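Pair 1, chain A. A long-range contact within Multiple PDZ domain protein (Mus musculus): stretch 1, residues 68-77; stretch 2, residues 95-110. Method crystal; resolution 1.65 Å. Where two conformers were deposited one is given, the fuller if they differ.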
# COMPACT_ATOMS: atom_id res chain seq x y z
N GLY A 68 0.21 10.36 -4.81
CA GLY A 68 0.40 10.27 -6.24
C GLY A 68 0.98 8.96 -6.77
O GLY A 68 0.99 8.74 -7.97
N LYS A 69 1.46 8.10 -5.86
CA LYS A 69 2.17 6.89 -6.24
C LYS A 69 1.28 5.69 -6.55
O LYS A 69 1.74 4.72 -7.19
CB LYS A 69 3.10 6.46 -5.11
CG LYS A 69 4.20 7.45 -4.74
CD LYS A 69 5.30 7.42 -5.76
CE LYS A 69 6.51 8.15 -5.25
NZ LYS A 69 7.34 8.62 -6.39
N LEU A 70 0.08 5.69 -5.99
CA LEU A 70 -0.77 4.51 -6.08
C LEU A 70 -1.93 4.74 -7.03
O LEU A 70 -2.51 5.83 -7.10
CB LEU A 70 -1.30 4.14 -4.69
CG LEU A 70 -0.23 3.86 -3.63
CD1 LEU A 70 -0.84 3.41 -2.32
CD2 LEU A 70 0.76 2.79 -4.10
N PHE A 71 -2.28 3.70 -7.78
CA PHE A 71 -3.30 3.77 -8.81
C PHE A 71 -4.37 2.71 -8.61
O PHE A 71 -4.12 1.67 -7.99
CB PHE A 71 -2.67 3.55 -10.21
CG PHE A 71 -1.76 4.67 -10.63
CD1 PHE A 71 -0.49 4.78 -10.09
CD2 PHE A 71 -2.18 5.61 -11.56
CE1 PHE A 71 0.38 5.81 -10.46
CE2 PHE A 71 -1.32 6.65 -11.95
CZ PHE A 71 -0.05 6.76 -11.38
N SER A 72 -5.58 2.97 -9.13
CA SER A 72 -6.58 1.90 -9.19
C SER A 72 -5.97 0.64 -9.77
O SER A 72 -5.17 0.69 -10.72
CB SER A 72 -7.77 2.32 -10.06
OG SER A 72 -7.36 2.44 -11.41
N GLY A 73 -6.31 -0.51 -9.19
CA GLY A 73 -5.79 -1.77 -9.63
C GLY A 73 -4.60 -2.23 -8.81
O GLY A 73 -4.29 -3.41 -8.85
N ASP A 74 -3.96 -1.34 -8.07
CA ASP A 74 -2.77 -1.78 -7.31
C ASP A 74 -3.17 -2.74 -6.18
O ASP A 74 -4.20 -2.56 -5.53
CB ASP A 74 -2.02 -0.59 -6.71
CG ASP A 74 -1.27 0.22 -7.76
OD1 ASP A 74 -1.17 -0.21 -8.94
OD2 ASP A 74 -0.77 1.31 -7.41
N GLU A 75 -2.32 -3.74 -5.94
CA GLU A 75 -2.57 -4.70 -4.88
C GLU A 75 -1.89 -4.25 -3.60
O GLU A 75 -0.72 -3.90 -3.60
CB GLU A 75 -2.07 -6.09 -5.28
CG GLU A 75 -2.34 -7.09 -4.15
CD GLU A 75 -2.10 -8.54 -4.53
OE1 GLU A 75 -2.39 -9.40 -3.65
OE2 GLU A 75 -1.60 -8.86 -5.65
N LEU A 76 -2.61 -4.33 -2.47
CA LEU A 76 -2.04 -3.95 -1.17
C LEU A 76 -1.15 -5.07 -0.61
O LEU A 76 -1.60 -6.20 -0.54
CB LEU A 76 -3.15 -3.69 -0.16
CG LEU A 76 -4.08 -2.55 -0.56
CD1 LEU A 76 -5.14 -2.46 0.55
CD2 LEU A 76 -3.36 -1.25 -0.66
N LEU A 77 0.08 -4.74 -0.22
CA LEU A 77 0.99 -5.75 0.34
C LEU A 77 1.33 -5.59 1.83
O LEU A 77 1.34 -6.58 2.57
CB LEU A 77 2.31 -5.80 -0.45
CG LEU A 77 2.13 -6.12 -1.93
CD1 LEU A 77 3.48 -5.99 -2.63
CD2 LEU A 77 1.49 -7.51 -2.14
N ILE A 95 -6.72 -3.64 10.10
CA ILE A 95 -5.36 -3.09 10.08
C ILE A 95 -5.37 -1.67 9.48
O ILE A 95 -4.77 -0.74 10.04
CB ILE A 95 -4.40 -4.01 9.30
CG1 ILE A 95 -4.08 -5.29 10.11
CG2 ILE A 95 -3.08 -3.25 9.02
CD1 ILE A 95 -3.54 -6.49 9.28
N LEU A 96 -6.04 -1.46 8.34
CA LEU A 96 -6.07 -0.13 7.72
C LEU A 96 -6.74 0.90 8.65
O LEU A 96 -6.30 2.05 8.75
CB LEU A 96 -6.80 -0.17 6.37
CG LEU A 96 -6.09 -1.06 5.33
CD1 LEU A 96 -6.97 -1.22 4.11
CD2 LEU A 96 -4.73 -0.49 4.93
N LYS A 97 -7.81 0.48 9.32
CA LYS A 97 -8.53 1.43 10.19
C LYS A 97 -7.69 1.93 11.35
O LYS A 97 -7.87 3.05 11.83
CB LYS A 97 -9.81 0.79 10.74
CG LYS A 97 -10.94 0.74 9.73
N GLU A 98 -6.79 1.09 11.83
CA GLU A 98 -6.01 1.37 13.03
C GLU A 98 -4.71 2.11 12.75
O GLU A 98 -3.90 2.32 13.66
CB GLU A 98 -5.67 0.07 13.76
CG GLU A 98 -6.89 -0.62 14.38
N LEU A 99 -4.48 2.46 11.49
CA LEU A 99 -3.24 3.14 11.12
C LEU A 99 -3.15 4.53 11.76
O LEU A 99 -4.15 5.24 11.86
CB LEU A 99 -3.14 3.28 9.60
CG LEU A 99 -2.83 1.94 8.93
CD1 LEU A 99 -2.98 2.10 7.45
CD2 LEU A 99 -1.40 1.50 9.30
N PRO A 100 -1.94 4.93 12.17
CA PRO A 100 -1.68 6.31 12.59
C PRO A 100 -1.69 7.28 11.42
O PRO A 100 -1.91 6.88 10.28
CB PRO A 100 -0.30 6.21 13.21
CG PRO A 100 0.39 5.21 12.31
CD PRO A 100 -0.69 4.14 12.12
N ILE A 101 -1.44 8.57 11.68
CA ILE A 101 -1.44 9.58 10.64
C ILE A 101 -0.46 9.31 9.49
O ILE A 101 -0.81 9.48 8.32
CB ILE A 101 -1.10 10.95 11.26
CG1 ILE A 101 -2.28 11.42 12.08
CG2 ILE A 101 -0.76 11.96 10.18
CD1 ILE A 101 -3.44 11.71 11.24
N ASP A 102 0.76 8.92 9.84
CA ASP A 102 1.80 8.69 8.85
C ASP A 102 1.87 7.22 8.47
O ASP A 102 2.07 6.38 9.34
CB ASP A 102 3.15 9.17 9.38
CG ASP A 102 3.22 10.69 9.52
OD1 ASP A 102 2.68 11.41 8.64
OD2 ASP A 102 3.80 11.17 10.52
N VAL A 103 1.74 6.93 7.18
CA VAL A 103 1.64 5.55 6.73
C VAL A 103 2.61 5.28 5.60
O VAL A 103 2.70 6.06 4.65
CB VAL A 103 0.21 5.24 6.22
CG1 VAL A 103 0.12 3.77 5.79
CG2 VAL A 103 -0.80 5.54 7.33
N THR A 104 3.35 4.20 5.70
CA THR A 104 4.16 3.74 4.58
C THR A 104 3.46 2.54 3.97
O THR A 104 3.33 1.53 4.64
CB THR A 104 5.57 3.35 5.05
OG1 THR A 104 6.20 4.53 5.58
CG2 THR A 104 6.41 2.80 3.87
N MET A 105 3.03 2.66 2.72
CA MET A 105 2.24 1.62 2.07
C MET A 105 3.11 0.96 1.07
O MET A 105 3.79 1.65 0.31
CB MET A 105 1.02 2.21 1.36
CG MET A 105 0.08 2.93 2.30
SD MET A 105 -1.40 3.51 1.43
CE MET A 105 -2.04 1.94 0.83
N VAL A 106 3.10 -0.38 1.02
CA VAL A 106 3.76 -1.08 -0.07
C VAL A 106 2.68 -1.76 -0.89
O VAL A 106 1.86 -2.49 -0.32
CB VAL A 106 4.76 -2.16 0.41
CG1 VAL A 106 5.47 -2.87 -0.80
CG2 VAL A 106 5.77 -1.57 1.41
N CYS A 107 2.70 -1.52 -2.20
CA CYS A 107 1.73 -2.15 -3.12
C CYS A 107 2.43 -2.73 -4.31
O CYS A 107 3.64 -2.53 -4.49
CB CYS A 107 0.71 -1.13 -3.64
SG CYS A 107 -0.31 -0.37 -2.34
N CYS A 108 1.69 -3.44 -5.17
CA CYS A 108 2.30 -3.86 -6.44
C CYS A 108 1.31 -3.87 -7.57
O CYS A 108 0.09 -3.73 -7.36
CB CYS A 108 2.94 -5.25 -6.32
SG CYS A 108 1.76 -6.56 -5.93
N ARG A 109 1.83 -3.91 -8.79
CA ARG A 109 0.95 -4.05 -9.97
C ARG A 109 1.63 -5.05 -10.92
O ARG A 109 2.84 -5.16 -10.91
CB ARG A 109 0.67 -2.69 -10.65
CG ARG A 109 1.92 -1.91 -11.11
CD ARG A 109 1.50 -0.49 -11.62
NE ARG A 109 1.13 0.36 -10.51
CZ ARG A 109 1.81 1.42 -10.07
NH1 ARG A 109 1.34 2.09 -9.02
NH2 ARG A 109 2.92 1.81 -10.68
N ARG A 110 0.86 -5.79 -11.69
CA ARG A 110 1.46 -6.72 -12.66
C ARG A 110 2.20 -5.90 -13.73
O ARG A 110 1.76 -4.82 -14.11
CB ARG A 110 0.38 -7.61 -13.27
CG ARG A 110 -0.13 -8.70 -12.37
O HOH W 1 3.79 4.45 -9.06

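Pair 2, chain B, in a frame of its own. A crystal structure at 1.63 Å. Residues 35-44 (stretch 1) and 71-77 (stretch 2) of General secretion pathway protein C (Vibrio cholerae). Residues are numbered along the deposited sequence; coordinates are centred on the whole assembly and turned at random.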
# COMPACT_ATOMS: atom_id res chain seq x y z
N ILE B 35 -8.63 -7.91 -4.38
CA ILE B 35 -7.72 -6.96 -5.05
C ILE B 35 -6.42 -7.62 -5.48
O ILE B 35 -5.62 -7.02 -6.20
CB ILE B 35 -7.43 -5.69 -4.20
CG1 ILE B 35 -6.64 -6.03 -2.94
CG2 ILE B 35 -8.72 -4.92 -3.82
CD1 ILE B 35 -6.41 -4.82 -2.06
N GLY B 36 -6.21 -8.86 -5.05
CA GLY B 36 -5.10 -9.67 -5.54
C GLY B 36 -3.80 -9.47 -4.80
O GLY B 36 -2.73 -9.70 -5.37
N LEU B 37 -3.86 -9.05 -3.54
CA LEU B 37 -2.65 -8.97 -2.74
C LEU B 37 -2.27 -10.33 -2.19
O LEU B 37 -3.11 -11.24 -2.08
CB LEU B 37 -2.83 -7.99 -1.58
CG LEU B 37 -2.79 -6.50 -1.93
CD1 LEU B 37 -3.12 -5.67 -0.70
CD2 LEU B 37 -1.41 -6.15 -2.47
N GLN B 38 -0.99 -10.48 -1.84
CA GLN B 38 -0.50 -11.69 -1.21
C GLN B 38 0.39 -11.30 -0.05
O GLN B 38 1.12 -10.31 -0.13
CB GLN B 38 0.28 -12.54 -2.22
CG GLN B 38 -0.60 -13.05 -3.35
CD GLN B 38 0.12 -13.99 -4.30
OE1 GLN B 38 1.28 -14.33 -4.08
NE2 GLN B 38 -0.58 -14.40 -5.36
N ASP B 39 0.28 -12.06 1.04
CA ASP B 39 1.12 -11.81 2.21
C ASP B 39 2.58 -11.80 1.77
O ASP B 39 3.01 -12.65 0.98
CB ASP B 39 0.91 -12.90 3.27
CG ASP B 39 1.77 -12.67 4.49
OD1 ASP B 39 1.57 -11.64 5.15
OD2 ASP B 39 2.66 -13.52 4.79
N GLY B 40 3.34 -10.82 2.26
CA GLY B 40 4.75 -10.71 1.90
C GLY B 40 5.05 -9.92 0.63
O GLY B 40 6.22 -9.74 0.27
N ASP B 41 4.02 -9.44 -0.07
CA ASP B 41 4.24 -8.52 -1.18
C ASP B 41 4.97 -7.30 -0.63
O ASP B 41 4.81 -6.94 0.53
CB ASP B 41 2.92 -8.03 -1.75
CG ASP B 41 2.27 -9.04 -2.68
OD1 ASP B 41 2.92 -10.02 -3.07
OD2 ASP B 41 1.09 -8.80 -3.03
N MET B 42 5.76 -6.64 -1.48
CA MET B 42 6.44 -5.40 -1.07
C MET B 42 5.79 -4.18 -1.69
O MET B 42 5.85 -3.99 -2.90
CB MET B 42 7.93 -5.43 -1.45
CG MET B 42 8.79 -6.24 -0.49
SD MET B 42 8.82 -5.48 1.16
CE MET B 42 9.49 -3.87 0.74
N ALA B 43 5.18 -3.34 -0.87
CA ALA B 43 4.50 -2.15 -1.38
C ALA B 43 5.52 -1.03 -1.54
O ALA B 43 6.29 -0.74 -0.63
CB ALA B 43 3.41 -1.72 -0.43
N VAL B 44 5.52 -0.42 -2.72
CA VAL B 44 6.54 0.59 -3.01
C VAL B 44 5.98 1.94 -3.42
O VAL B 44 6.65 2.97 -3.28
CB VAL B 44 7.54 0.08 -4.07
CG1 VAL B 44 8.25 -1.17 -3.57
CG2 VAL B 44 6.82 -0.22 -5.38
N SER B 71 -4.38 3.27 -6.05
CA SER B 71 -3.57 2.17 -6.58
C SER B 71 -2.37 1.95 -5.69
O SER B 71 -1.71 2.91 -5.27
CB SER B 71 -3.10 2.45 -7.99
OG SER B 71 -2.03 3.37 -7.96
N LEU B 72 -2.07 0.70 -5.40
CA LEU B 72 -0.90 0.34 -4.62
C LEU B 72 0.01 -0.45 -5.55
O LEU B 72 -0.40 -1.47 -6.10
CB LEU B 72 -1.33 -0.52 -3.44
CG LEU B 72 -0.31 -0.94 -2.38
CD1 LEU B 72 0.21 0.26 -1.60
CD2 LEU B 72 -0.98 -1.93 -1.44
N THR B 73 1.24 0.03 -5.74
CA THR B 73 2.19 -0.69 -6.57
C THR B 73 2.94 -1.65 -5.66
O THR B 73 3.53 -1.23 -4.66
CB THR B 73 3.20 0.26 -7.24
OG1 THR B 73 2.50 1.21 -8.05
CG2 THR B 73 4.17 -0.53 -8.13
N VAL B 74 2.93 -2.93 -6.00
CA VAL B 74 3.67 -3.91 -5.19
C VAL B 74 4.71 -4.66 -6.02
O VAL B 74 4.57 -4.77 -7.24
CB VAL B 74 2.75 -4.93 -4.51
CG1 VAL B 74 1.71 -4.21 -3.63
CG2 VAL B 74 2.07 -5.83 -5.55
N GLU B 75 5.72 -5.18 -5.34
CA GLU B 75 6.74 -6.01 -5.98
C GLU B 75 6.58 -7.44 -5.46
O GLU B 75 6.49 -7.66 -4.25
CB GLU B 75 8.13 -5.48 -5.64
CG GLU B 75 9.23 -5.96 -6.55
CD GLU B 75 10.44 -5.05 -6.48
OE1 GLU B 75 11.10 -5.02 -5.42
OE2 GLU B 75 10.73 -4.34 -7.47
N ARG B 76 6.54 -8.39 -6.38
CA ARG B 76 6.33 -9.79 -6.07
C ARG B 76 7.16 -10.60 -7.06
O ARG B 76 7.01 -10.44 -8.26
CB ARG B 76 4.84 -10.15 -6.18
CG ARG B 76 4.51 -11.59 -5.82
CD ARG B 76 3.08 -11.93 -6.24
NE ARG B 76 2.14 -11.04 -5.60
CZ ARG B 76 0.89 -10.83 -6.02
NH1 ARG B 76 0.44 -11.45 -7.10
NH2 ARG B 76 0.11 -9.98 -5.36
N ASP B 77 8.06 -11.43 -6.53
CA ASP B 77 8.95 -12.24 -7.37
C ASP B 77 9.72 -11.37 -8.38
O ASP B 77 9.91 -11.76 -9.54
CB ASP B 77 8.17 -13.35 -8.06
CG ASP B 77 7.40 -14.22 -7.08
OD1 ASP B 77 7.93 -14.50 -5.98
OD2 ASP B 77 6.26 -14.62 -7.41
O HOH W 2 -2.16 -10.52 -8.20

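In both pairs a loop runs through a type II beta turn into a short strand, which lies antiparallel to a strand from much later in the chain. Fourteen central residues superpose with an RMSD of 0.7 Å. The ladders are equivalent: Glu75(A) pairs with Cys108(A) as Met42(B) does with Glu75(B), each through two backbone hydrogen bonds, while Leu76(A) opposite Cys107(A) matches Ala43(B) opposite Val74(B), the non-hydrogen-bonded pairs. One further bond extends each ladder, from Leu77(A) N to Val106(A) O and from Val44(B) N to Thr73(B) O, both 2.9 Å.

The best conserved feature is polar. Asp74(A) and Asp41(B) coincide almost exactly, and each carboxylate meets an arginine in a two-pronged salt bridge. In pair 1, Arg109(A) NE reaches Asp74(A) OD1 and Arg109(A) NH1 reaches Asp74(A) OD2, both at 2.8 Å; in pair 2, Arg76(B) NE and NH2 reach Asp41(B) OD1 and OD2, respectively, also at 2.8 Å. Aspartate suits the place because its short side chain can serve the turn as well: OD2 accepts the backbone N of Phe71(A) in one pair and of Gln38(B) in the other, each at 2.9 Å. Arginine suits its own because one edge of the guanidinium presents two parallel donors to the carboxylate, with N-H to spare for a loop carbonyl. Arg109(A) NH1 donates to Lys69(A) O at 3.2 Å, and Arg76(B) NH2 to the matching Gly36(B) O at 2.9 Å. A water joins each carbonyl to its arginine. The two arginines arrive by different rotamers, chi1 p with chi3 p in Arg109(A), t with m in Arg76(B), yet their side-chain centres lie 0.8 Å apart.

Beside the arginine, Phe71(A) and Gln38(B) differ in chemistry. Arg109(A) NH1 lies at the edge of the phenyl ring, 3.4 Å from Phe71(A) CD1, whereas Gln38(B) NE2 sits over one face of the guanidinium, 3.6 Å from Arg76(B) NH1. Within each turn, Gly73(A) and Gly40(B) have positive phi, where a CB would jam against the preceding carbonyl.

The apolar face is filled differently. Leucine is kept at Leu70(A) and Leu37(B), whose branched ends reach the opposing strand. Leu70(A) CD1 meets Met105(A) CE at 3.7 Å and its CD2 meets Cys107(A) SG at 3.8 Å; Leu37(B) CD2 lies 3.9 Å from Val74(B) CG1 and 4.4 Å from Leu72(B) CD2. Next along, Leu76(A) extends CD2 to Cys107(A) SG at 3.6 Å and to Met105(A) CE at 3.8 Å. Its counterpart Ala43(B) has just a methyl, and Leu72(B) CD1 comes to 3.9 Å from Ala43(B) CB. The small cysteine thus faces a leucine, and the bulkier, branched valine an alanine.

On the other face, Leu77(A) CD1 lies 4.1 Å from Val106(A) CG1 and also reaches Cys108(A) SG at 3.8 Å. In pair 2 the matched Val44(B) keeps the first of these contacts, its CG2 lying 3.8 Å from Thr73(B) CG2, but the shorter valine makes no contact with Glu75(B).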